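Side-chain contacts in branched-chain-amino-acid aminotransferase (Deinococcus radiodurans, PDB 3UZO), which probably catalyses the pyridoxal-phosphate-dependent transfer of amino groups from leucine, isoleucine and valine to 2-oxoglutarate, giving branched-chain keto acids and glutamate: residues 89-94 and 121-126; 279-284 and 330-335; 288-293 and 314-319; 309-314 and 321-326. One frame throughout, in Å; residues are numbered along the deposited sequence.

Interaction 1: 89-94 and 121-126; sequences INLFRP and ACLQVV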
loop_
_atom_site.group_PDB
_atom_site.type_symbol
_atom_site.label_atom_id
_atom_site.label_comp_id
_atom_site.label_asym_id
_atom_site.label_seq_id
_atom_site.Cartn_x
_atom_site.Cartn_y
_atom_site.Cartn_z
ATOM N N ILE A 89 8.510 29.804 -18.291
ATOM C CA ILE A 89 8.341 28.718 -17.329
ATOM C C ILE A 89 8.402 27.347 -17.996
ATOM O O ILE A 89 7.642 27.057 -18.933
ATOM C CB ILE A 89 6.987 28.813 -16.597
ATOM C CG1 ILE A 89 6.864 30.161 -15.882
ATOM C CG2 ILE A 89 6.852 27.656 -15.592
ATOM C CD1 ILE A 89 5.476 30.413 -15.301
ATOM N N ASN A 90 9.291 26.501 -17.490
ATOM C CA ASN A 90 9.467 25.150 -18.013
ATOM C C ASN A 90 8.767 24.075 -17.187
ATOM O O ASN A 90 8.840 24.072 -15.959
ATOM C CB ASN A 90 10.957 24.785 -18.069
ATOM C CG ASN A 90 11.675 25.410 -19.248
ATOM O OD1 ASN A 90 11.068 26.103 -20.066
ATOM N ND2 ASN A 90 12.978 25.154 -19.347
ATOM N N LEU A 91 8.090 23.165 -17.879
ATOM C CA LEU A 91 7.446 22.022 -17.248
ATOM C C LEU A 91 8.278 20.897 -17.878
ATOM O O LEU A 91 8.357 20.793 -19.105
ATOM C CB LEU A 91 5.970 21.946 -17.650
ATOM C CG LEU A 91 5.046 20.981 -16.897
ATOM C CD1 LEU A 91 5.233 21.083 -15.375
ATOM C CD2 LEU A 91 3.608 21.322 -17.280
ATOM N N PHE A 92 8.931 20.096 -17.039
ATOM C CA PHE A 92 9.820 19.025 -17.493
ATOM C C PHE A 92 9.164 17.667 -17.756
ATOM O O PHE A 92 8.615 17.035 -16.853
ATOM C CB PHE A 92 10.948 18.862 -16.464
ATOM C CG PHE A 92 12.022 17.896 -16.875
ATOM C CD1 PHE A 92 12.938 18.230 -17.876
ATOM C CD2 PHE A 92 12.141 16.662 -16.245
ATOM C CE1 PHE A 92 13.965 17.348 -18.239
ATOM C CE2 PHE A 92 13.162 15.765 -16.599
ATOM C CZ PHE A 92 14.076 16.107 -17.595
ATOM N N ARG A 93 9.237 17.229 -19.009
ATOM C CA ARG A 93 8.688 15.950 -19.458
ATOM C C ARG A 93 7.366 15.473 -18.827
ATOM O O ARG A 93 7.252 14.311 -18.411
ATOM C CB ARG A 93 9.763 14.865 -19.282
ATOM C CG ARG A 93 11.131 15.274 -19.813
ATOM C CD ARG A 93 12.064 14.083 -19.961
ATOM N NE ARG A 93 11.633 13.213 -21.052
ATOM C CZ ARG A 93 12.171 12.034 -21.339
ATOM N NH1 ARG A 93 13.176 11.560 -20.612
ATOM N NH2 ARG A 93 11.701 11.334 -22.360
ATOM N N PRO A 94 6.338 16.343 -18.782
ATOM C CA PRO A 94 5.058 15.941 -18.190
ATOM C C PRO A 94 4.375 14.774 -18.902
ATOM O O PRO A 94 3.585 14.053 -18.298
ATOM C CB PRO A 94 4.234 17.224 -18.250
ATOM C CG PRO A 94 4.739 17.866 -19.523
ATOM C CD PRO A 94 6.234 17.686 -19.388
ATOM N N ALA A 121 -4.141 19.746 -16.610
ATOM C CA ALA A 121 -4.346 19.968 -15.179
ATOM C C ALA A 121 -3.106 20.624 -14.546
ATOM O O ALA A 121 -3.223 21.571 -13.774
ATOM C CB ALA A 121 -4.661 18.646 -14.474
ATOM N N CYS A 122 -1.917 20.126 -14.866
ATOM C CA CYS A 122 -0.721 20.737 -14.301
ATOM C C CYS A 122 -0.543 22.171 -14.827
ATOM O O CYS A 122 -0.170 23.063 -14.067
ATOM C CB CYS A 122 0.519 19.881 -14.580
ATOM S SG CYS A 122 0.793 19.475 -16.293
ATOM N N LEU A 123 -0.824 22.404 -16.109
ATOM C CA LEU A 123 -0.695 23.760 -16.655
ATOM C C LEU A 123 -1.629 24.708 -15.906
ATOM O O LEU A 123 -1.218 25.797 -15.496
ATOM C CB LEU A 123 -1.023 23.783 -18.150
ATOM C CG LEU A 123 -0.029 23.047 -19.054
ATOM C CD1 LEU A 123 -0.551 23.007 -20.478
ATOM C CD2 LEU A 123 1.331 23.746 -18.980
ATOM N N GLN A 124 -2.881 24.292 -15.722
ATOM C CA GLN A 124 -3.849 25.112 -14.995
ATOM C C GLN A 124 -3.340 25.442 -13.599
ATOM O O GLN A 124 -3.428 26.584 -13.155
ATOM C CB GLN A 124 -5.194 24.398 -14.862
ATOM C CG GLN A 124 -6.041 24.356 -16.125
ATOM C CD GLN A 124 -7.477 23.948 -15.831
ATOM O OE1 GLN A 124 -8.142 24.558 -14.997
ATOM N NE2 GLN A 124 -7.958 22.918 -16.515
ATOM N N VAL A 125 -2.807 24.439 -12.904
ATOM C CA VAL A 125 -2.297 24.657 -11.553
ATOM C C VAL A 125 -1.084 25.578 -11.559
ATOM O O VAL A 125 -0.998 26.484 -10.739
ATOM C CB VAL A 125 -1.941 23.307 -10.862
ATOM C CG1 VAL A 125 -1.258 23.544 -9.494
ATOM C CG2 VAL A 125 -3.210 22.500 -10.665
ATOM N N VAL A 126 -0.145 25.375 -12.482
ATOM C CA VAL A 126 1.028 26.252 -12.501
ATOM C C VAL A 126 0.605 27.699 -12.781
ATOM O O VAL A 126 0.979 28.630 -12.057
ATOM C CB VAL A 126 2.080 25.799 -13.561
ATOM C CG1 VAL A 126 3.233 26.812 -13.621
ATOM C CG2 VAL A 126 2.623 24.413 -13.206
#
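Leu-91 is the strand residue that touches Cys-122 and Leu-123. Its CB leaves the backbone in the direction of the helix but ends 5.9 Å from Cys-122 SG, too far to touch. With chi1 at -169°, CG is swung away from the backbone N and carried on across the gap, reaching 4.6 Å from the same sulfur. The two methyls then part company. CD1 turns aside and stays 4.8 Å from Val-126 CG2, whereas CD2 touches two neighbours on the helix, 3.5 Å from Cys-122 SG and 3.7 Å from Leu-123 CD2. The two leucines meet at a slant, methyl against methyl, and the CB of Leu-123 does not itself face the strand, so it is the end of that side chain that closes the distance.

This is helix-on-sheet packing within the class-IV aminotransferase fold. Helix 115-128 runs roughly antiparallel to strand 89-91 (150° between segment directions), and Leu-144 of strand 141-151 touches Leu-91, Cys-122 and Val-126 alike. The opposed directions account for the second pair: two residues back along the strand, Ile-89 offers CG2 to CG1 of Val-126, one helical turn beyond Cys-122, at a looser 4.2 Å. No hydrogen bond crosses between the segments. Along one edge of the strand, Ile-89 and Leu-91 make backbone hydrogen bonds to Val-358 and Val-356; along the other, Asn-90 bonds to Tyr-82.

Interaction 2: 279-284 and 330-335; sequences LGLEVE and GPVTRR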
loop_
_atom_site.group_PDB
_atom_site.type_symbol
_atom_site.label_atom_id
_atom_site.label_comp_id
_atom_site.label_asym_id
_atom_site.label_seq_id
_atom_site.Cartn_x
_atom_site.Cartn_y
_atom_site.Cartn_z
ATOM N N LEU A 279 27.042 13.403 -23.029
ATOM C CA LEU A 279 28.315 13.256 -22.330
ATOM C C LEU A 279 29.251 12.228 -22.962
ATOM O O LEU A 279 30.369 12.023 -22.491
ATOM C CB LEU A 279 28.064 12.897 -20.865
ATOM C CG LEU A 279 27.509 14.015 -19.977
ATOM C CD1 LEU A 279 26.212 14.565 -20.549
ATOM C CD2 LEU A 279 27.291 13.473 -18.579
ATOM N N GLY A 280 28.790 11.582 -24.025
ATOM C CA GLY A 280 29.613 10.598 -24.707
ATOM C C GLY A 280 30.008 9.395 -23.873
ATOM O O GLY A 280 31.063 8.800 -24.092
ATOM N N LEU A 281 29.162 9.027 -22.917
ATOM C CA LEU A 281 29.434 7.882 -22.058
ATOM C C LEU A 281 28.756 6.622 -22.566
ATOM O O LEU A 281 27.827 6.682 -23.372
ATOM C CB LEU A 281 28.929 8.148 -20.634
ATOM C CG LEU A 281 29.423 9.404 -19.921
ATOM C CD1 LEU A 281 28.729 9.525 -18.568
ATOM C CD2 LEU A 281 30.929 9.344 -19.755
ATOM N N GLU A 282 29.238 5.480 -22.094
ATOM C CA GLU A 282 28.647 4.199 -22.442
ATOM C C GLU A 282 27.503 4.082 -21.438
ATOM O O GLU A 282 27.587 4.640 -20.341
ATOM C CB GLU A 282 29.646 3.060 -22.212
ATOM C CG GLU A 282 30.848 3.065 -23.142
ATOM C CD GLU A 282 30.520 2.547 -24.529
ATOM O OE1 GLU A 282 30.168 1.353 -24.650
ATOM O OE2 GLU A 282 30.614 3.330 -25.500
ATOM N N VAL A 283 26.448 3.365 -21.797
ATOM C CA VAL A 283 25.317 3.221 -20.897
ATOM C C VAL A 283 24.860 1.766 -20.806
ATOM O O VAL A 283 24.826 1.048 -21.808
ATOM C CB VAL A 283 24.152 4.132 -21.360
ATOM C CG1 VAL A 283 23.244 3.392 -22.325
ATOM C CG2 VAL A 283 23.403 4.655 -20.165
ATOM N N GLU A 284 24.503 1.338 -19.599
ATOM C CA GLU A 284 24.069 -0.030 -19.370
ATOM C C GLU A 284 23.034 -0.155 -18.263
ATOM O O GLU A 284 23.184 0.425 -17.186
ATOM C CB GLU A 284 25.281 -0.895 -19.003
ATOM C CG GLU A 284 24.936 -2.300 -18.524
ATOM C CD GLU A 284 26.159 -3.078 -18.052
ATOM O OE1 GLU A 284 27.149 -3.150 -18.808
ATOM O OE2 GLU A 284 26.129 -3.624 -16.926
ATOM N N GLY A 330 31.439 13.257 -7.479
ATOM C CA GLY A 330 32.386 12.821 -8.487
ATOM C C GLY A 330 32.290 13.737 -9.695
ATOM O O GLY A 330 31.305 14.473 -9.832
ATOM N N PRO A 331 33.292 13.731 -10.592
ATOM C CA PRO A 331 33.244 14.600 -11.774
ATOM C C PRO A 331 32.167 14.239 -12.798
ATOM O O PRO A 331 31.578 15.122 -13.427
ATOM C CB PRO A 331 34.664 14.501 -12.340
ATOM C CG PRO A 331 35.109 13.132 -11.918
ATOM C CD PRO A 331 34.586 13.025 -10.503
ATOM N N VAL A 332 31.903 12.950 -12.979
ATOM C CA VAL A 332 30.879 12.560 -13.936
ATOM C C VAL A 332 29.494 12.926 -13.393
ATOM O O VAL A 332 28.627 13.382 -14.143
ATOM C CB VAL A 332 30.950 11.063 -14.263
ATOM C CG1 VAL A 332 29.856 10.697 -15.265
ATOM C CG2 VAL A 332 32.330 10.733 -14.840
ATOM N N THR A 333 29.305 12.742 -12.087
ATOM C CA THR A 333 28.048 13.076 -11.419
ATOM C C THR A 333 27.764 14.566 -11.613
ATOM O O THR A 333 26.647 14.962 -11.945
ATOM C CB THR A 333 28.137 12.778 -9.903
ATOM O OG1 THR A 333 28.213 11.363 -9.698
ATOM C CG2 THR A 333 26.930 13.331 -9.164
ATOM N N ARG A 334 28.786 15.391 -11.406
ATOM C CA ARG A 334 28.645 16.833 -11.563
ATOM C C ARG A 334 28.203 17.205 -12.982
ATOM O O ARG A 334 27.357 18.088 -13.165
ATOM C CB ARG A 334 29.969 17.533 -11.244
ATOM C CG ARG A 334 29.891 19.052 -11.315
ATOM C CD ARG A 334 31.235 19.695 -11.007
ATOM N NE ARG A 334 31.636 19.550 -9.608
ATOM C CZ ARG A 334 30.985 20.087 -8.578
ATOM N NH1 ARG A 334 29.889 20.809 -8.777
ATOM N NH2 ARG A 334 31.446 19.926 -7.343
ATOM N N ARG A 335 28.775 16.537 -13.978
ATOM C CA ARG A 335 28.433 16.808 -15.367
ATOM C C ARG A 335 26.978 16.449 -15.651
ATOM O O ARG A 335 26.251 17.240 -16.251
ATOM C CB ARG A 335 29.361 16.042 -16.315
ATOM C CG ARG A 335 30.806 16.511 -16.259
ATOM C CD ARG A 335 31.652 15.899 -17.368
ATOM N NE ARG A 335 31.135 16.230 -18.695
ATOM C CZ ARG A 335 31.780 15.997 -19.836
ATOM N NH1 ARG A 335 32.980 15.429 -19.824
ATOM N NH2 ARG A 335 31.223 16.328 -20.993
#
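The connection between helix 266-277 and strand 282-286 rests, through Leu-279 and Leu-281, on Val-332 and Arg-335 near the start of helix 331-344. Gly-330 takes the N-cap position of that helix, and Val-332 and Arg-335, three residues apart, lie on neighbouring parts of its surface. Leu-281 and Val-332 extend toward each other and meet tip to tip, with CD1 of the leucine 3.7 Å from CG1 of the valine. The second pair is built differently. Leu-279 and Arg-335 run past one another in opposite directions, placing Leu-279 CD2 4.0 Å from Arg-335 CB and 4.2 Å from Arg-335 C, so the methyl sits on the root of the arginine. Farther out, the Arg-335 chain bends at chi3 (59°), and its guanidinium comes obliquely near Leu-279 CA. Polar anchoring of the helix start comes from another direction: Glu-298 accepts a hydrogen bond from Val-332 N at OE1 and pairs with Thr-333 OG1 through OE2. Between the two segments themselves there are no hydrogen bonds or salt bridges. Their cohesion therefore depends on dispersion and on partial shielding of aliphatic carbon from solvent, with the arginine contributing its hydrocarbon root to a contact at the protein surface.

Interaction 3: 288-293 and 314-319; sequences IRIDEL and IQHGDD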
loop_
_atom_site.group_PDB
_atom_site.type_symbol
_atom_site.label_atom_id
_atom_site.label_comp_id
_atom_site.label_asym_id
_atom_site.label_seq_id
_atom_site.Cartn_x
_atom_site.Cartn_y
_atom_site.Cartn_z
ATOM N N ILE A 288 23.726 -4.802 -10.505
ATOM C CA ILE A 288 24.796 -4.163 -9.760
ATOM C C ILE A 288 24.752 -4.874 -8.413
ATOM O O ILE A 288 23.903 -4.572 -7.578
ATOM C CB ILE A 288 24.539 -2.659 -9.561
ATOM C CG1 ILE A 288 24.439 -1.968 -10.927
ATOM C CG2 ILE A 288 25.649 -2.051 -8.711
ATOM C CD1 ILE A 288 24.440 -0.444 -10.863
ATOM N N ARG A 289 25.641 -5.843 -8.223
ATOM C CA ARG A 289 25.689 -6.604 -6.975
ATOM C C ARG A 289 26.201 -5.721 -5.843
ATOM O O ARG A 289 27.090 -4.892 -6.053
ATOM C CB ARG A 289 26.600 -7.830 -7.136
ATOM C CG ARG A 289 26.104 -8.867 -8.145
ATOM C CD ARG A 289 27.093 -10.025 -8.282
ATOM N NE ARG A 289 27.319 -10.697 -7.005
ATOM C CZ ARG A 289 26.548 -11.664 -6.515
ATOM N NH1 ARG A 289 25.491 -12.090 -7.193
ATOM N NH2 ARG A 289 26.830 -12.197 -5.332
ATOM N N ILE A 290 25.647 -5.888 -4.644
ATOM C CA ILE A 290 26.086 -5.072 -3.519
ATOM C C ILE A 290 27.494 -5.412 -3.073
ATOM O O ILE A 290 28.085 -4.677 -2.291
ATOM C CB ILE A 290 25.164 -5.196 -2.277
ATOM C CG1 ILE A 290 24.229 -6.394 -2.418
ATOM C CG2 ILE A 290 24.422 -3.892 -2.055
ATOM C CD1 ILE A 290 24.910 -7.717 -2.196
ATOM N N ASP A 291 28.034 -6.519 -3.575
ATOM C CA ASP A 291 29.378 -6.932 -3.186
ATOM C C ASP A 291 30.446 -6.508 -4.197
ATOM O O ASP A 291 31.620 -6.844 -4.048
ATOM C CB ASP A 291 29.415 -8.453 -2.978
ATOM C CG ASP A 291 29.451 -9.226 -4.285
ATOM O OD1 ASP A 291 28.674 -8.900 -5.207
ATOM O OD2 ASP A 291 30.259 -10.171 -4.388
ATOM N N GLU A 292 30.044 -5.772 -5.229
ATOM C CA GLU A 292 30.999 -5.314 -6.236
ATOM C C GLU A 292 30.959 -3.807 -6.404
ATOM O O GLU A 292 31.102 -3.297 -7.509
ATOM C CB GLU A 292 30.738 -5.990 -7.583
ATOM C CG GLU A 292 29.316 -5.859 -8.083
ATOM C CD GLU A 292 29.119 -6.485 -9.453
ATOM O OE1 GLU A 292 29.826 -7.470 -9.764
ATOM O OE2 GLU A 292 28.246 -6.000 -10.206
ATOM N N LEU A 293 30.756 -3.100 -5.301
ATOM C CA LEU A 293 30.707 -1.642 -5.327
ATOM C C LEU A 293 32.039 -1.042 -5.772
ATOM O O LEU A 293 32.075 0.048 -6.341
ATOM C CB LEU A 293 30.340 -1.116 -3.936
ATOM C CG LEU A 293 28.885 -0.706 -3.654
ATOM C CD1 LEU A 293 27.904 -1.610 -4.375
ATOM C CD2 LEU A 293 28.653 -0.724 -2.147
ATOM N N ILE A 314 28.036 3.695 1.029
ATOM C CA ILE A 314 26.923 2.810 1.318
ATOM C C ILE A 314 27.306 1.834 2.417
ATOM O O ILE A 314 28.327 1.152 2.327
ATOM C CB ILE A 314 26.497 1.999 0.074
ATOM C CG1 ILE A 314 26.024 2.941 -1.037
ATOM C CG2 ILE A 314 25.383 1.030 0.447
ATOM C CD1 ILE A 314 25.470 2.215 -2.254
ATOM N N GLN A 315 26.483 1.769 3.456
ATOM C CA GLN A 315 26.732 0.846 4.553
ATOM C C GLN A 315 25.978 -0.452 4.278
ATOM O O GLN A 315 24.764 -0.451 4.063
ATOM C CB GLN A 315 26.241 1.421 5.884
ATOM C CG GLN A 315 26.500 0.504 7.076
ATOM C CD GLN A 315 27.874 0.712 7.683
ATOM O OE1 GLN A 315 28.492 -0.224 8.190
ATOM N NE2 GLN A 315 28.351 1.946 7.648
ATOM N N HIS A 316 26.710 -1.555 4.266
ATOM C CA HIS A 316 26.107 -2.861 4.062
ATOM C C HIS A 316 26.690 -3.702 5.187
ATOM O O HIS A 316 27.881 -4.019 5.184
ATOM C CB HIS A 316 26.486 -3.428 2.693
ATOM C CG HIS A 316 25.851 -4.750 2.392
ATOM N ND1 HIS A 316 24.503 -4.982 2.556
ATOM C CD2 HIS A 316 26.381 -5.913 1.944
ATOM C CE1 HIS A 316 24.230 -6.231 2.224
ATOM N NE2 HIS A 316 25.353 -6.818 1.848
ATOM N N GLY A 317 25.859 -4.041 6.165
ATOM C CA GLY A 317 26.363 -4.817 7.279
ATOM C C GLY A 317 27.383 -3.965 8.010
ATOM O O GLY A 317 27.106 -2.813 8.338
ATOM N N ASP A 318 28.570 -4.507 8.247
ATOM C CA ASP A 318 29.605 -3.757 8.956
ATOM C C ASP A 318 30.569 -3.038 8.016
ATOM O O ASP A 318 31.558 -2.453 8.459
ATOM C CB ASP A 318 30.393 -4.693 9.876
ATOM C CG ASP A 318 29.531 -5.301 10.967
ATOM O OD1 ASP A 318 30.062 -6.090 11.775
ATOM O OD2 ASP A 318 28.322 -4.989 11.019
ATOM N N ASP A 319 30.269 -3.066 6.722
ATOM C CA ASP A 319 31.124 -2.435 5.727
ATOM C C ASP A 319 30.571 -1.134 5.152
ATOM O O ASP A 319 29.470 -1.113 4.599
ATOM C CB ASP A 319 31.387 -3.417 4.585
ATOM C CG ASP A 319 32.257 -2.827 3.493
ATOM O OD1 ASP A 319 31.775 -1.947 2.748
ATOM O OD2 ASP A 319 33.429 -3.243 3.383
#
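The imidazole of His-316 has Ile-290 across one face: CB of the isoleucine lies over the ring, and CD1 approaches NE2 to 4.2 Å. The side chains cross at about a right angle, so the isoleucine spans the ring instead of pointing at it. ND1 is hydrogen-bonded to Thr-187 OG1, which probably helps to fix the ring's rotation. The other flat group is the guanidinium of Arg-289, with Asp-291 OD2 at its edge and in its plane; the salt bridge proper runs from Arg-289 NE to Asp-291 OD1, 2.9 Å away.

Each segment contains a tight turn, and they meet through Ile-290 of one and His-316 of the other. Residues 289-292 form a type I beta turn, closed by Glu-292 N donating to Arg-289 O at 3.2 Å. Glu-292 also turns its OE2 back to Arg-289 N (3.3 Å), which meets the oxygen from above the carboxylate plane, 49° out of it. The second turn, 316-319, is type II' and connects strands 309-316 and 319-322 in a beta hairpin; Gly-317 adopts a phi of 65° at its first corner. Asp-319 N gives a bond to His-316 O at 3.0 Å, and His-316 N gives one to Asp-319 O at 2.8 Å.

Deeper in, Leu-293 lays CD2 4.1 Å from Ile-314 CB, again nearly perpendicular. Phe-323 borders Leu-293, while Phe-244 and Ile-226 touch Ile-314.

Interaction 4: 309-314 and 321-326; sequences TPIGGI and HVFYSE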
loop_
_atom_site.group_PDB
_atom_site.type_symbol
_atom_site.label_atom_id
_atom_site.label_comp_id
_atom_site.label_asym_id
_atom_site.label_seq_id
_atom_site.Cartn_x
_atom_site.Cartn_y
_atom_site.Cartn_z
ATOM N N THR A 309 21.464 13.125 -6.163
ATOM C CA THR A 309 22.031 13.309 -4.836
ATOM C C THR A 309 23.253 12.395 -4.808
ATOM O O THR A 309 23.115 11.172 -4.793
ATOM C CB THR A 309 21.056 12.848 -3.739
ATOM O OG1 THR A 309 19.872 13.655 -3.777
ATOM C CG2 THR A 309 21.707 12.967 -2.368
ATOM N N PRO A 310 24.467 12.976 -4.811
ATOM C CA PRO A 310 25.674 12.149 -4.788
ATOM C C PRO A 310 25.662 11.212 -3.590
ATOM O O PRO A 310 25.232 11.591 -2.501
ATOM C CB PRO A 310 26.804 13.176 -4.702
ATOM C CG PRO A 310 26.198 14.419 -5.346
ATOM C CD PRO A 310 24.809 14.409 -4.770
ATOM N N ILE A 311 26.117 9.982 -3.798
ATOM C CA ILE A 311 26.171 9.027 -2.707
ATOM C C ILE A 311 27.614 8.975 -2.202
ATOM O O ILE A 311 28.529 8.584 -2.929
ATOM C CB ILE A 311 25.688 7.632 -3.163
ATOM C CG1 ILE A 311 24.198 7.706 -3.524
ATOM C CG2 ILE A 311 25.938 6.597 -2.055
ATOM C CD1 ILE A 311 23.625 6.437 -4.158
ATOM N N GLY A 312 27.813 9.414 -0.965
ATOM C CA GLY A 312 29.144 9.412 -0.390
ATOM C C GLY A 312 29.601 7.985 -0.190
ATOM O O GLY A 312 30.651 7.577 -0.683
ATOM N N GLY A 313 28.790 7.220 0.527
ATOM C CA GLY A 313 29.120 5.834 0.774
ATOM C C GLY A 313 27.890 5.012 1.081
ATOM O O GLY A 313 26.818 5.556 1.360
ATOM N N ILE A 314 28.036 3.695 1.029
ATOM C CA ILE A 314 26.923 2.810 1.318
ATOM C C ILE A 314 27.306 1.834 2.417
ATOM O O ILE A 314 28.327 1.152 2.327
ATOM C CB ILE A 314 26.497 1.999 0.074
ATOM C CG1 ILE A 314 26.024 2.941 -1.037
ATOM C CG2 ILE A 314 25.383 1.030 0.447
ATOM C CD1 ILE A 314 25.470 2.215 -2.254
ATOM N N HIS A 321 31.187 1.588 2.360
ATOM C CA HIS A 321 31.936 1.741 1.128
ATOM C C HIS A 321 31.795 3.123 0.512
ATOM O O HIS A 321 30.695 3.557 0.193
ATOM C CB HIS A 321 31.481 0.669 0.130
ATOM C CG HIS A 321 32.268 0.660 -1.140
ATOM N ND1 HIS A 321 32.056 1.570 -2.154
ATOM C CD2 HIS A 321 33.310 -0.107 -1.533
ATOM C CE1 HIS A 321 32.936 1.364 -3.117
ATOM N NE2 HIS A 321 33.709 0.353 -2.766
ATOM N N VAL A 322 32.924 3.806 0.349
ATOM C CA VAL A 322 32.937 5.138 -0.241
ATOM C C VAL A 322 33.422 4.992 -1.673
ATOM O O VAL A 322 34.471 4.394 -1.923
ATOM C CB VAL A 322 33.885 6.080 0.528
ATOM C CG1 VAL A 322 33.875 7.471 -0.107
ATOM C CG2 VAL A 322 33.459 6.150 1.994
ATOM N N PHE A 323 32.655 5.522 -2.619
ATOM C CA PHE A 323 33.038 5.409 -4.021
ATOM C C PHE A 323 34.044 6.471 -4.420
ATOM O O PHE A 323 35.075 6.176 -5.024
ATOM C CB PHE A 323 31.817 5.544 -4.942
ATOM C CG PHE A 323 30.728 4.558 -4.659
ATOM C CD1 PHE A 323 29.811 4.794 -3.641
ATOM C CD2 PHE A 323 30.614 3.396 -5.406
ATOM C CE1 PHE A 323 28.789 3.881 -3.373
ATOM C CE2 PHE A 323 29.597 2.474 -5.148
ATOM C CZ PHE A 323 28.682 2.719 -4.128
ATOM N N TYR A 324 33.735 7.713 -4.071
ATOM C CA TYR A 324 34.569 8.843 -4.436
ATOM C C TYR A 324 34.933 9.724 -3.248
ATOM O O TYR A 324 36.102 9.835 -2.868
ATOM C CB TYR A 324 33.826 9.686 -5.472
ATOM C CG TYR A 324 34.617 10.845 -6.021
ATOM C CD1 TYR A 324 35.597 10.643 -6.990
ATOM C CD2 TYR A 324 34.387 12.141 -5.572
ATOM C CE1 TYR A 324 36.328 11.699 -7.502
ATOM C CE2 TYR A 324 35.115 13.211 -6.079
ATOM C CZ TYR A 324 36.085 12.981 -7.044
ATOM O OH TYR A 324 36.809 14.034 -7.556
ATOM N N SER A 325 33.922 10.359 -2.671
ATOM C CA SER A 325 34.139 11.258 -1.550
ATOM C C SER A 325 32.875 11.386 -0.729
ATOM O O SER A 325 31.767 11.296 -1.253
ATOM C CB SER A 325 34.560 12.639 -2.067
ATOM O OG SER A 325 34.600 13.598 -1.025
ATOM N N GLU A 326 33.052 11.613 0.563
ATOM C CA GLU A 326 31.928 11.756 1.465
ATOM C C GLU A 326 31.561 13.235 1.577
ATOM O O GLU A 326 30.601 13.588 2.261
ATOM C CB GLU A 326 32.308 11.178 2.833
ATOM C CG GLU A 326 31.146 10.870 3.746
ATOM C CD GLU A 326 31.515 9.892 4.853
ATOM O OE1 GLU A 326 30.674 9.666 5.749
ATOM O OE2 GLU A 326 32.640 9.343 4.825
HETATM O O HOH W 1 31.512 8.715 -2.959
#
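Backbone pairing of a beta hairpin, backed by a phenylalanine folded against two isoleucines, joins residues 311-314 to 321-323 in the mixed sheet. Ile-314 and His-321 are a hydrogen-bonded antiparallel pair. His-321 N donates to Ile-314 O over 2.9 Å, nearly straight at 166°, although it arrives 39° out of the carbonyl plane. Gly-313 and Val-322 form the next, non-hydrogen-bonded pair, with CA atoms 4.0 Å apart. Beyond it the pairing fades: Phe-323 N reaches Gly-312 O only in a weak bond of 3.5 Å.

Strand 309-316 also pairs with strands 183-186 and 296-302, whereas 319-322 is the hairpin's return. Where that return leaves the sheet, a water donates to Gly-312 O at 2.7 Å and accepts from Tyr-324 N, linking the two backbones where 323-324 bow away from the strand. Gly-312 CA additionally makes a CA-H...O contact of 3.3 Å with Ser-325 O.

With CG beside the backbone N (chi1 -57°), the Phe-323 ring reaches over to Ile-311 and Ile-314. Ile-314 CG1 comes to the ring edge in plane, 3.7 Å from CE1 of Phe-323, and Ile-311 runs side by side with the ring, CG2 4.2 Å from the same CE1.

Interaction 1 is the buried contact, wholly apolar, joining a helix to the seven-stranded sheet; its centre is 28 Å or more from those of the others. Interactions 2, 3 and 4 all reach the mixed sheet, with chemistry that differs with their burial and place in the sheet. Interaction 2 sits at the surface and relies mainly on aliphatic contacts, while interaction 3, partly buried, adds an imidazole face and polar bonds kept within each turn. Only interaction 4 has hydrogen bonds crossing between its segments. Interactions 3 and 4 share Ile-314 and meet where Leu-293 CG lies 3.5 Å from Phe-323 CZ. Interaction 4 also touches interaction 2, through Tyr-324 against Gly-330 and Pro-331.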